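Local atomic coordinates of aclacinomycin-N/aclacinomycin-A oxidase (Streptomyces galilaeus, PDB entry 2IPI), a protein that uses a bicovalently bound FAD and molecular oxygen to oxidise the terminal sugar of aclacinomycins in the last two steps of their biosynthesis. Residues A[148-153]-A[351-356]; A[131-136]-A[144-149]; A[293-296]-A[302-305]. All blocks are in the same frame, centred on the assembly; numbering follows the deposited sequence.

Interaction 1 of 3, residues A[148-153]-A[351-356]; sequences VCPQVG and NKFDTG. With FAD (flavin-adenine dinucleotide), chain F.
At the cysteine attachment point of the bicovalent flavin, the 148-153 loop meets the 351-356 loop through one aromatic ring, that of F353, with C149 over its face and V148 at its edge. The sulfur-aromatic contact is geometrically clear: C149 SG stands 4.2 Å from the centroid of the F353 ring and 21° off its normal. C149 CA lies over the ring as well, displaced toward the rim, in a CH-pi contact. V148 crosses F353 at about a right angle and sets its CG1 methyl 3.3 Å from F353 CZ, near the ring plane. That methyl is carried there by a chi1 of -165°, which places CG1 opposite the backbone N and leaves CG2 on the side of FAD O4. P150 completes the grip from an oblique direction, its CD 3.3 Å from F353 CE1. No hydrogen bond joins the two loops, so apolar, CH-pi and sulfur-aromatic contacts make up the contact between them.

Polar bonds hold the 148-153 loop to the cofactor instead. V148 N donates to FAD O4 over 2.9 Å in an almost straight bond (170°), while G153 N reaches FAD O2P, also at 2.9 Å but more bent. Between these two ends C149 SG is bonded to FAD C6 at 1.7 Å, and a type I beta turn from C149 to V152 carries the chain on toward the phosphates. Beyond it, Q151 OE1 is hydrogen-bonded to NE2 of H89, the other cross-linked residue. C149, D354, T355 and G356 also touch the bound anthracycline, making this junction part of the pocket that holds it. The combination of cysteinyl and histidyl links is characteristic of bicovalent flavoenzymes of the berberine bridge enzyme type.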
loop_
_atom_site.group_PDB
_atom_site.type_symbol
_atom_site.label_atom_id
_atom_site.label_comp_id
_atom_site.label_asym_id
_atom_site.label_seq_id
_atom_site.Cartn_x
_atom_site.Cartn_y
_atom_site.Cartn_z
ATOM N N VAL A 148 -5.055 -5.482 -2.110
ATOM C CA VAL A 148 -5.879 -6.072 -3.149
ATOM C C VAL A 148 -5.074 -6.760 -4.239
ATOM O O VAL A 148 -5.396 -7.883 -4.652
ATOM C CB VAL A 148 -6.759 -5.006 -3.843
ATOM C CG1 VAL A 148 -7.852 -5.686 -4.648
ATOM C CG2 VAL A 148 -7.348 -4.048 -2.830
ATOM N N CYS A 149 -4.032 -6.136 -4.781
ATOM C CA CYS A 149 -3.485 -6.722 -6.018
ATOM C C CYS A 149 -2.714 -8.019 -5.781
ATOM O O CYS A 149 -1.798 -8.056 -4.951
ATOM C CB CYS A 149 -2.632 -5.670 -6.736
ATOM S SG CYS A 149 -3.266 -3.975 -6.661
ATOM N N PRO A 150 -3.062 -9.098 -6.479
ATOM C CA PRO A 150 -2.481 -10.420 -6.216
ATOM C C PRO A 150 -0.997 -10.543 -6.552
ATOM O O PRO A 150 -0.315 -11.396 -5.958
ATOM C CB PRO A 150 -3.261 -11.356 -7.152
ATOM C CG PRO A 150 -4.467 -10.590 -7.581
ATOM C CD PRO A 150 -4.023 -9.151 -7.591
ATOM N N GLN A 151 -0.501 -9.747 -7.485
ATOM C CA GLN A 151 0.880 -9.750 -7.934
ATOM C C GLN A 151 1.765 -8.842 -7.084
ATOM O O GLN A 151 2.969 -8.742 -7.332
ATOM C CB GLN A 151 1.005 -9.303 -9.399
ATOM C CG GLN A 151 2.250 -9.841 -10.102
ATOM C CD GLN A 151 2.897 -8.876 -11.074
ATOM O OE1 GLN A 151 2.987 -7.667 -10.838
ATOM N NE2 GLN A 151 3.384 -9.376 -12.210
ATOM N N VAL A 152 1.193 -8.159 -6.100
ATOM C CA VAL A 152 1.971 -7.292 -5.217
ATOM C C VAL A 152 2.926 -8.109 -4.359
ATOM O O VAL A 152 2.630 -9.238 -3.946
ATOM C CB VAL A 152 1.064 -6.447 -4.308
ATOM C CG1 VAL A 152 1.890 -5.715 -3.253
ATOM C CG2 VAL A 152 0.276 -5.415 -5.107
ATOM N N GLY A 153 4.125 -7.597 -4.055
ATOM C CA GLY A 153 5.044 -8.357 -3.219
ATOM C C GLY A 153 4.809 -8.167 -1.735
ATOM O O GLY A 153 4.523 -7.055 -1.294
ATOM N N ASN A 351 -7.137 -11.477 -11.195
ATOM C CA ASN A 351 -6.166 -10.542 -11.771
ATOM C C ASN A 351 -6.891 -9.489 -12.614
ATOM O O ASN A 351 -6.669 -9.358 -13.819
ATOM C CB ASN A 351 -5.119 -11.266 -12.604
ATOM C CG ASN A 351 -5.640 -12.214 -13.655
ATOM O OD1 ASN A 351 -4.883 -12.998 -14.235
ATOM N ND2 ASN A 351 -6.936 -12.174 -13.937
ATOM N N LYS A 352 -7.804 -8.747 -11.972
ATOM C CA LYS A 352 -8.481 -7.669 -12.682
ATOM C C LYS A 352 -7.735 -6.348 -12.519
ATOM O O LYS A 352 -8.333 -5.290 -12.339
ATOM C CB LYS A 352 -9.921 -7.523 -12.186
ATOM N N PHE A 353 -6.399 -6.415 -12.581
ATOM C CA PHE A 353 -5.575 -5.208 -12.594
ATOM C C PHE A 353 -4.632 -5.230 -13.801
ATOM O O PHE A 353 -3.468 -4.876 -13.715
ATOM C CB PHE A 353 -4.788 -5.066 -11.300
ATOM C CG PHE A 353 -5.584 -5.467 -10.066
ATOM C CD1 PHE A 353 -5.698 -6.796 -9.686
ATOM C CD2 PHE A 353 -6.213 -4.492 -9.314
ATOM C CE1 PHE A 353 -6.437 -7.133 -8.565
ATOM C CE2 PHE A 353 -6.935 -4.834 -8.185
ATOM C CZ PHE A 353 -7.046 -6.156 -7.805
ATOM N N ASP A 354 -5.188 -5.665 -14.930
ATOM C CA ASP A 354 -4.477 -5.789 -16.194
ATOM C C ASP A 354 -3.899 -4.452 -16.642
ATOM O O ASP A 354 -4.641 -3.473 -16.802
ATOM C CB ASP A 354 -5.424 -6.338 -17.269
ATOM C CG ASP A 354 -4.862 -6.359 -18.672
ATOM O OD1 ASP A 354 -4.749 -7.461 -19.264
ATOM O OD2 ASP A 354 -4.536 -5.291 -19.234
ATOM N N THR A 355 -2.589 -4.408 -16.880
ATOM C CA THR A 355 -1.967 -3.160 -17.335
ATOM C C THR A 355 -2.336 -2.821 -18.770
ATOM O O THR A 355 -2.444 -1.651 -19.146
ATOM C CB THR A 355 -0.437 -3.236 -17.189
ATOM O OG1 THR A 355 0.045 -1.978 -16.708
ATOM C CG2 THR A 355 0.215 -3.500 -18.536
ATOM N N GLY A 356 -2.558 -3.823 -19.621
ATOM C CA GLY A 356 -2.955 -3.638 -21.000
ATOM C C GLY A 356 -2.029 -2.771 -21.822
ATOM O O GLY A 356 -2.477 -2.059 -22.725
HETATM P PA FAD F . 9.193 -3.522 -4.540
HETATM O O1A FAD F . 9.454 -2.597 -5.572
HETATM O O2A FAD F . 10.014 -4.724 -4.679
HETATM O O5B FAD F . 9.408 -2.870 -3.125
HETATM C C5B FAD F . 8.874 -1.657 -2.779
HETATM C C4B FAD F . 9.715 -1.001 -1.687
HETATM O O4B FAD F . 10.008 -1.952 -0.701
HETATM C C3B FAD F . 11.090 -0.564 -2.225
HETATM O O3B FAD F . 11.594 0.488 -1.485
HETATM C C2B FAD F . 11.959 -1.786 -1.980
HETATM O O2B FAD F . 13.337 -1.538 -1.902
HETATM C C1B FAD F . 11.354 -2.271 -0.681
HETATM N N9A FAD F . 11.615 -3.697 -0.401
HETATM C C8A FAD F . 11.365 -4.736 -1.208
HETATM N N7A FAD F . 11.710 -5.871 -0.617
HETATM C C5A FAD F . 12.213 -5.554 0.575
HETATM C C6A FAD F . 12.724 -6.317 1.617
HETATM N N6A FAD F . 12.697 -7.590 1.512
HETATM N N1A FAD F . 13.144 -5.719 2.720
HETATM C C2A FAD F . 13.048 -4.414 2.811
HETATM N N3A FAD F . 12.553 -3.656 1.850
HETATM C C4A FAD F . 12.155 -4.202 0.740
HETATM N N1 FAD F . -0.819 -1.133 -1.274
HETATM C C2 FAD F . -1.754 -1.231 -0.272
HETATM O O2 FAD F . -1.560 -0.900 0.816
HETATM N N3 FAD F . -2.979 -1.752 -0.588
HETATM C C4 FAD F . -3.293 -2.179 -1.866
HETATM O O4 FAD F . -4.347 -2.713 -2.062
HETATM C C4X FAD F . -2.327 -2.090 -2.871
HETATM N N5 FAD F . -2.585 -2.470 -4.155
HETATM C C5X FAD F . -1.627 -2.447 -5.115
HETATM C C6 FAD F . -1.892 -2.929 -6.398
HETATM C C7 FAD F . -0.931 -2.844 -7.363
HETATM C C7M FAD F . -1.244 -3.481 -8.677
HETATM C C8 FAD F . 0.349 -2.371 -7.059
HETATM C C8M FAD F . 1.475 -2.580 -8.046
HETATM C C9 FAD F . 0.576 -1.923 -5.778
HETATM C C9A FAD F . -0.386 -1.914 -4.799
HETATM N N10 FAD F . -0.129 -1.435 -3.528
HETATM C C10 FAD F . -1.076 -1.565 -2.556
HETATM C "C1'" FAD F . 0.905 -0.385 -3.285
HETATM C "C2'" FAD F . 2.310 -0.894 -2.956
HETATM O "O2'" FAD F . 3.288 -0.794 -3.937
HETATM C "C3'" FAD F . 2.346 -2.295 -2.392
HETATM O "O3'" FAD F . 1.535 -2.424 -1.265
HETATM C "C4'" FAD F . 3.866 -2.594 -2.218
HETATM O "O4'" FAD F . 4.676 -1.493 -2.111
HETATM C "C5'" FAD F . 4.571 -3.481 -3.217
HETATM O "O5'" FAD F . 5.834 -3.824 -2.753
HETATM P P FAD F . 6.697 -4.718 -3.699
HETATM O O1P FAD F . 7.452 -5.660 -2.954
HETATM O O2P FAD F . 5.836 -5.306 -4.630
HETATM O O3P FAD F . 7.625 -3.768 -4.559
#

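Interaction 2 of 3, residues A[131-136]-A[144-149]; sequences ETYRAL and IPAGVC. With FAD (flavin-adenine dinucleotide), chain F.
This is a buried helix-to-loop contact within the FAD-binding domain: Y133, on helix 129-140, reaches the 144-149 loop that follows the helix and leads to the flavin. Its ring lies with its edge toward the loop backbone, and the carbonyl oxygens of I144 and G147 both sit near the ring plane. The phenol donates to G147 O, with Y133 OH 2.7 Å from that oxygen, although the hydroxyl is crowded against the loop in the model and its exact place is less sure. On another part of the rim, Y133 CE2 stands 3.5 Å from I144 O. The methyl of A146 approaches obliquely, its CB 3.9 Å from Y133 CZ. A chi1 of -75° turns the Y133 ring opposite its own carbonyl carbon, and the length of the side chain then carries the hydroxyl to the loop although the CB itself points elsewhere. Looser packing comes from I144, whose CG1 is 4.4 Å from Y133 CE2.

The loop belongs to the PCMH-type FAD-binding fold, and its shape is partly its own: P145 is the centre of an inverse gamma turn, with A146 N hydrogen-bonded to I144 O at 2.8 Å. Past the turn the backbone itself comes up to the isoalloxazine, G147 CA lying 3.3 Å from FAD O4. If the hydroxyl is placed correctly, Y133 is a second-shell residue that probably steadies the G147-V148 peptide: it holds the carbonyl of G147, and the N-H of the same peptide, that of V148, is turned to the flavin. Around the contact, A146 also packs on H157 of helix 154-157, whose ND1 is hydrogen-bonded to FAD, and I144 on V173.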
loop_
_atom_site.group_PDB
_atom_site.type_symbol
_atom_site.label_atom_id
_atom_site.label_comp_id
_atom_site.label_asym_id
_atom_site.label_seq_id
_atom_site.Cartn_x
_atom_site.Cartn_y
_atom_site.Cartn_z
ATOM N N GLU A 131 -0.285 -15.535 -3.590
ATOM C CA GLU A 131 0.215 -16.815 -3.083
ATOM C C GLU A 131 -0.014 -16.906 -1.587
ATOM O O GLU A 131 -0.462 -17.950 -1.092
ATOM C CB GLU A 131 1.691 -17.017 -3.440
ATOM C CG GLU A 131 1.860 -17.292 -4.924
ATOM C CD GLU A 131 3.288 -17.197 -5.405
ATOM O OE1 GLU A 131 4.153 -16.797 -4.601
ATOM O OE2 GLU A 131 3.483 -17.543 -6.594
ATOM N N THR A 132 0.261 -15.838 -0.836
ATOM C CA THR A 132 0.110 -16.024 0.618
ATOM C C THR A 132 -1.356 -16.279 0.967
ATOM O O THR A 132 -1.668 -17.197 1.734
ATOM C CB THR A 132 0.674 -14.884 1.474
ATOM O OG1 THR A 132 -0.165 -13.736 1.388
ATOM C CG2 THR A 132 2.060 -14.535 0.944
ATOM N N TYR A 133 -2.235 -15.496 0.351
ATOM C CA TYR A 133 -3.668 -15.671 0.515
ATOM C C TYR A 133 -4.082 -17.128 0.288
ATOM O O TYR A 133 -4.858 -17.684 1.072
ATOM C CB TYR A 133 -4.430 -14.761 -0.454
ATOM C CG TYR A 133 -4.453 -13.292 -0.076
ATOM C CD1 TYR A 133 -4.351 -12.283 -1.031
ATOM C CD2 TYR A 133 -4.570 -12.899 1.242
ATOM C CE1 TYR A 133 -4.369 -10.947 -0.663
ATOM C CE2 TYR A 133 -4.592 -11.576 1.634
ATOM C CZ TYR A 133 -4.493 -10.592 0.661
ATOM O OH TYR A 133 -4.511 -9.274 1.054
ATOM N N ARG A 134 -3.555 -17.709 -0.785
ATOM C CA ARG A 134 -3.965 -19.075 -1.132
ATOM C C ARG A 134 -3.401 -20.064 -0.129
ATOM O O ARG A 134 -4.102 -20.938 0.400
ATOM C CB ARG A 134 -3.586 -19.383 -2.577
ATOM C CG ARG A 134 -2.113 -19.575 -2.850
ATOM C CD ARG A 134 -1.901 -20.084 -4.277
ATOM N NE ARG A 134 -0.679 -20.889 -4.363
ATOM C CZ ARG A 134 -0.553 -22.040 -3.727
ATOM N NH1 ARG A 134 -1.550 -22.506 -2.985
ATOM N NH2 ARG A 134 0.571 -22.730 -3.824
ATOM N N ALA A 135 -2.110 -19.949 0.193
ATOM C CA ALA A 135 -1.545 -20.882 1.163
ATOM C C ALA A 135 -2.204 -20.775 2.532
ATOM O O ALA A 135 -2.569 -21.789 3.137
ATOM C CB ALA A 135 -0.038 -20.664 1.247
ATOM N N LEU A 136 -2.374 -19.574 3.075
ATOM C CA LEU A 136 -2.914 -19.432 4.424
ATOM C C LEU A 136 -4.328 -19.985 4.514
ATOM O O LEU A 136 -4.791 -20.561 5.493
ATOM C CB LEU A 136 -2.915 -17.956 4.811
ATOM C CG LEU A 136 -1.958 -17.459 5.888
ATOM C CD1 LEU A 136 -0.781 -18.393 6.091
ATOM C CD2 LEU A 136 -1.490 -16.037 5.573
ATOM N N ILE A 144 -4.710 -12.641 6.260
ATOM C CA ILE A 144 -4.252 -11.366 6.775
ATOM C C ILE A 144 -4.931 -10.218 6.025
ATOM O O ILE A 144 -5.216 -10.346 4.826
ATOM C CB ILE A 144 -2.725 -11.221 6.668
ATOM C CG1 ILE A 144 -2.104 -11.545 5.311
ATOM C CG2 ILE A 144 -2.061 -12.025 7.785
ATOM C CD1 ILE A 144 -0.620 -11.232 5.244
ATOM N N PRO A 145 -5.224 -9.106 6.692
ATOM C CA PRO A 145 -5.823 -7.948 6.002
ATOM C C PRO A 145 -4.836 -7.156 5.149
ATOM O O PRO A 145 -4.518 -6.000 5.445
ATOM C CB PRO A 145 -6.314 -7.072 7.163
ATOM C CG PRO A 145 -5.471 -7.459 8.325
ATOM C CD PRO A 145 -5.053 -8.877 8.133
ATOM N N ALA A 146 -4.360 -7.803 4.086
ATOM C CA ALA A 146 -3.399 -7.175 3.189
ATOM C C ALA A 146 -4.068 -6.571 1.963
ATOM O O ALA A 146 -5.291 -6.562 1.797
ATOM C CB ALA A 146 -2.346 -8.187 2.766
ATOM N N GLY A 147 -3.256 -6.034 1.059
ATOM C CA GLY A 147 -3.712 -5.333 -0.125
ATOM C C GLY A 147 -4.628 -6.137 -1.038
ATOM O O GLY A 147 -4.928 -7.301 -0.768
ATOM N N VAL A 148 -5.055 -5.482 -2.110
ATOM C CA VAL A 148 -5.879 -6.072 -3.149
ATOM C C VAL A 148 -5.074 -6.760 -4.239
ATOM O O VAL A 148 -5.396 -7.883 -4.652
ATOM C CB VAL A 148 -6.759 -5.006 -3.843
ATOM C CG1 VAL A 148 -7.852 -5.686 -4.648
ATOM C CG2 VAL A 148 -7.348 -4.048 -2.830
ATOM N N CYS A 149 -4.032 -6.136 -4.781
ATOM C CA CYS A 149 -3.485 -6.722 -6.018
ATOM C C CYS A 149 -2.714 -8.019 -5.781
ATOM O O CYS A 149 -1.798 -8.056 -4.951
ATOM C CB CYS A 149 -2.632 -5.670 -6.736
ATOM S SG CYS A 149 -3.266 -3.975 -6.661
HETATM P PA FAD F . 9.193 -3.522 -4.540
HETATM O O1A FAD F . 9.454 -2.597 -5.572
HETATM O O2A FAD F . 10.014 -4.724 -4.679
HETATM O O5B FAD F . 9.408 -2.870 -3.125
HETATM C C5B FAD F . 8.874 -1.657 -2.779
HETATM C C4B FAD F . 9.715 -1.001 -1.687
HETATM O O4B FAD F . 10.008 -1.952 -0.701
HETATM C C3B FAD F . 11.090 -0.564 -2.225
HETATM O O3B FAD F . 11.594 0.488 -1.485
HETATM C C2B FAD F . 11.959 -1.786 -1.980
HETATM O O2B FAD F . 13.337 -1.538 -1.902
HETATM C C1B FAD F . 11.354 -2.271 -0.681
HETATM N N9A FAD F . 11.615 -3.697 -0.401
HETATM C C8A FAD F . 11.365 -4.736 -1.208
HETATM N N7A FAD F . 11.710 -5.871 -0.617
HETATM C C5A FAD F . 12.213 -5.554 0.575
HETATM C C6A FAD F . 12.724 -6.317 1.617
HETATM N N6A FAD F . 12.697 -7.590 1.512
HETATM N N1A FAD F . 13.144 -5.719 2.720
HETATM C C2A FAD F . 13.048 -4.414 2.811
HETATM N N3A FAD F . 12.553 -3.656 1.850
HETATM C C4A FAD F . 12.155 -4.202 0.740
HETATM N N1 FAD F . -0.819 -1.133 -1.274
HETATM C C2 FAD F . -1.754 -1.231 -0.272
HETATM O O2 FAD F . -1.560 -0.900 0.816
HETATM N N3 FAD F . -2.979 -1.752 -0.588
HETATM C C4 FAD F . -3.293 -2.179 -1.866
HETATM O O4 FAD F . -4.347 -2.713 -2.062
HETATM C C4X FAD F . -2.327 -2.090 -2.871
HETATM N N5 FAD F . -2.585 -2.470 -4.155
HETATM C C5X FAD F . -1.627 -2.447 -5.115
HETATM C C6 FAD F . -1.892 -2.929 -6.398
HETATM C C7 FAD F . -0.931 -2.844 -7.363
HETATM C C7M FAD F . -1.244 -3.481 -8.677
HETATM C C8 FAD F . 0.349 -2.371 -7.059
HETATM C C8M FAD F . 1.475 -2.580 -8.046
HETATM C C9 FAD F . 0.576 -1.923 -5.778
HETATM C C9A FAD F . -0.386 -1.914 -4.799
HETATM N N10 FAD F . -0.129 -1.435 -3.528
HETATM C C10 FAD F . -1.076 -1.565 -2.556
HETATM C "C1'" FAD F . 0.905 -0.385 -3.285
HETATM C "C2'" FAD F . 2.310 -0.894 -2.956
HETATM O "O2'" FAD F . 3.288 -0.794 -3.937
HETATM C "C3'" FAD F . 2.346 -2.295 -2.392
HETATM O "O3'" FAD F . 1.535 -2.424 -1.265
HETATM C "C4'" FAD F . 3.866 -2.594 -2.218
HETATM O "O4'" FAD F . 4.676 -1.493 -2.111
HETATM C "C5'" FAD F . 4.571 -3.481 -3.217
HETATM O "O5'" FAD F . 5.834 -3.824 -2.753
HETATM P P FAD F . 6.697 -4.718 -3.699
HETATM O O1P FAD F . 7.452 -5.660 -2.954
HETATM O O2P FAD F . 5.836 -5.306 -4.630
HETATM O O3P FAD F . 7.625 -3.768 -4.559
#

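Interaction 3 of 3, residues A[293-296]-A[302-305]; sequences FYLN and QILL
F293 and L305 face each other as a non-hydrogen-bonded pair of an antiparallel hairpin, and the leucine side chain comes over the phenylalanine ring, the two crossing at about a right angle. L305 CG is 3.7 Å from the F293 centroid and only 6° off the normal, a CH-pi contact over the centre of the face; L295 CD2 occupies the opposite face nearer the rim. A chi1 of -154° puts F293 CG across from its backbone N and tips the ring over the neighbouring strand, where F293 CD2 comes 3.2 Å from L304 O at the ring edge. I303 CD1 meets F293 CZ obliquely.

On the other side of the sheet, Y294 and L304 run side by side in the same direction, with L304 CD2 3.6 Å from Y294 CD1 in the plane of the ring. Their backbones form the hydrogen-bonded pair: Y294 N to L304 O at 2.7 Å, and L304 N to Y294 O at 3.0 Å. Toward the hairpin end, N296 takes over with its side chain. Its ND2 donates to Q302 O at 2.9 Å within the carbonyl plane, though that oxygen lies 15° out of the amide plane of N296.

The two strands, 290-296 and 302-310, sit inside a seven-stranded antiparallel sheet, between strands 391-398 and 248-256. Helix 262-278 packs against F293 and L295 through I268 and I269, and the F293 ring also meets W255. Y294, by contrast, touches the bound anthracycline and lies about 5 Å, side chain to side chain, from the catalytic Y397. The chemistry thus divides by face: apolar packing joins sheet to helix, while on the other face Y294 reaches the bound anthracycline beside Y397.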
loop_
_atom_site.group_PDB
_atom_site.type_symbol
_atom_site.label_atom_id
_atom_site.label_comp_id
_atom_site.label_asym_id
_atom_site.label_seq_id
_atom_site.Cartn_x
_atom_site.Cartn_y
_atom_site.Cartn_z
ATOM N N PHE A 293 -14.178 3.762 -4.798
ATOM C CA PHE A 293 -14.984 4.569 -5.741
ATOM C C PHE A 293 -14.023 5.054 -6.815
ATOM O O PHE A 293 -13.183 5.899 -6.541
ATOM C CB PHE A 293 -15.728 5.694 -5.047
ATOM C CG PHE A 293 -17.006 6.164 -5.752
ATOM C CD1 PHE A 293 -17.912 6.958 -5.079
ATOM C CD2 PHE A 293 -17.272 5.791 -7.056
ATOM C CE1 PHE A 293 -19.087 7.376 -5.699
ATOM C CE2 PHE A 293 -18.424 6.205 -7.697
ATOM C CZ PHE A 293 -19.317 7.005 -7.009
ATOM N N TYR A 294 -14.133 4.489 -8.018
ATOM C CA TYR A 294 -13.222 4.880 -9.080
ATOM C C TYR A 294 -13.822 6.078 -9.835
ATOM O O TYR A 294 -14.720 5.877 -10.642
ATOM C CB TYR A 294 -12.923 3.760 -10.071
ATOM C CG TYR A 294 -12.308 2.518 -9.478
ATOM C CD1 TYR A 294 -13.064 1.356 -9.339
ATOM C CD2 TYR A 294 -10.983 2.510 -9.055
ATOM C CE1 TYR A 294 -12.507 0.211 -8.796
ATOM C CE2 TYR A 294 -10.419 1.369 -8.508
ATOM C CZ TYR A 294 -11.192 0.229 -8.386
ATOM O OH TYR A 294 -10.630 -0.898 -7.847
ATOM N N LEU A 295 -13.271 7.239 -9.503
ATOM C CA LEU A 295 -13.696 8.469 -10.164
ATOM C C LEU A 295 -12.878 8.701 -11.435
ATOM O O LEU A 295 -11.939 9.492 -11.431
ATOM C CB LEU A 295 -13.603 9.655 -9.199
ATOM C CG LEU A 295 -14.318 9.396 -7.862
ATOM C CD1 LEU A 295 -14.147 10.557 -6.906
ATOM C CD2 LEU A 295 -15.795 9.116 -8.132
ATOM N N ASN A 296 -13.263 7.987 -12.478
ATOM C CA ASN A 296 -12.671 8.051 -13.793
ATOM C C ASN A 296 -12.941 9.376 -14.510
ATOM O O ASN A 296 -13.924 10.050 -14.208
ATOM C CB ASN A 296 -13.224 6.921 -14.674
ATOM C CG ASN A 296 -12.920 5.537 -14.146
ATOM O OD1 ASN A 296 -11.768 5.146 -13.975
ATOM N ND2 ASN A 296 -13.966 4.763 -13.900
ATOM N N GLN A 302 -17.684 6.199 -17.500
ATOM C CA GLN A 302 -18.427 6.209 -16.253
ATOM C C GLN A 302 -17.520 6.145 -15.032
ATOM O O GLN A 302 -16.388 5.695 -15.130
ATOM C CB GLN A 302 -19.356 4.983 -16.248
ATOM C CG GLN A 302 -18.682 3.669 -15.940
ATOM C CD GLN A 302 -18.476 2.714 -17.097
ATOM O OE1 GLN A 302 -18.686 1.506 -16.988
ATOM N NE2 GLN A 302 -18.035 3.294 -18.206
ATOM N N ILE A 303 -18.067 6.580 -13.913
ATOM C CA ILE A 303 -17.527 6.462 -12.578
ATOM C C ILE A 303 -18.104 5.195 -11.944
ATOM O O ILE A 303 -19.245 4.806 -12.189
ATOM C CB ILE A 303 -17.836 7.654 -11.664
ATOM C CG1 ILE A 303 -19.325 7.916 -11.433
ATOM C CG2 ILE A 303 -17.155 8.923 -12.177
ATOM C CD1 ILE A 303 -19.626 8.977 -10.409
ATOM N N LEU A 304 -17.288 4.509 -11.147
ATOM C CA LEU A 304 -17.748 3.200 -10.670
ATOM C C LEU A 304 -17.482 3.031 -9.187
ATOM O O LEU A 304 -16.376 3.247 -8.694
ATOM C CB LEU A 304 -17.070 2.130 -11.512
ATOM C CG LEU A 304 -17.312 0.659 -11.254
ATOM C CD1 LEU A 304 -17.177 -0.091 -12.578
ATOM C CD2 LEU A 304 -16.319 0.129 -10.234
ATOM N N LEU A 305 -18.513 2.640 -8.466
ATOM C CA LEU A 305 -18.433 2.341 -7.036
ATOM C C LEU A 305 -18.390 0.818 -6.864
ATOM O O LEU A 305 -19.398 0.175 -7.166
ATOM C CB LEU A 305 -19.623 2.948 -6.325
ATOM C CG LEU A 305 -19.606 3.540 -4.932
ATOM C CD1 LEU A 305 -20.736 2.971 -4.067
ATOM C CD2 LEU A 305 -18.261 3.334 -4.240
#

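In the fold
Interactions 1 and 2 share V148 and C149 and both touch FAD, so they hold one flavin-binding loop from two directions, their centres about 12 Å apart. Interaction 2 is wholly buried and ties that loop to its own preceding helix through the ring of Y133 and its likely phenol-to-carbonyl hydrogen bond. Interaction 1 is only partly buried and reaches some 200 residues along the chain without a hydrogen bond between its segments. Interaction 3, also partly buried, is a local hairpin joined by backbone hydrogen bonds, one side-chain amide and apolar packing, with one face against a helix and the other toward the anthracycline. Interactions 1 and 3 both contribute residues to that pocket.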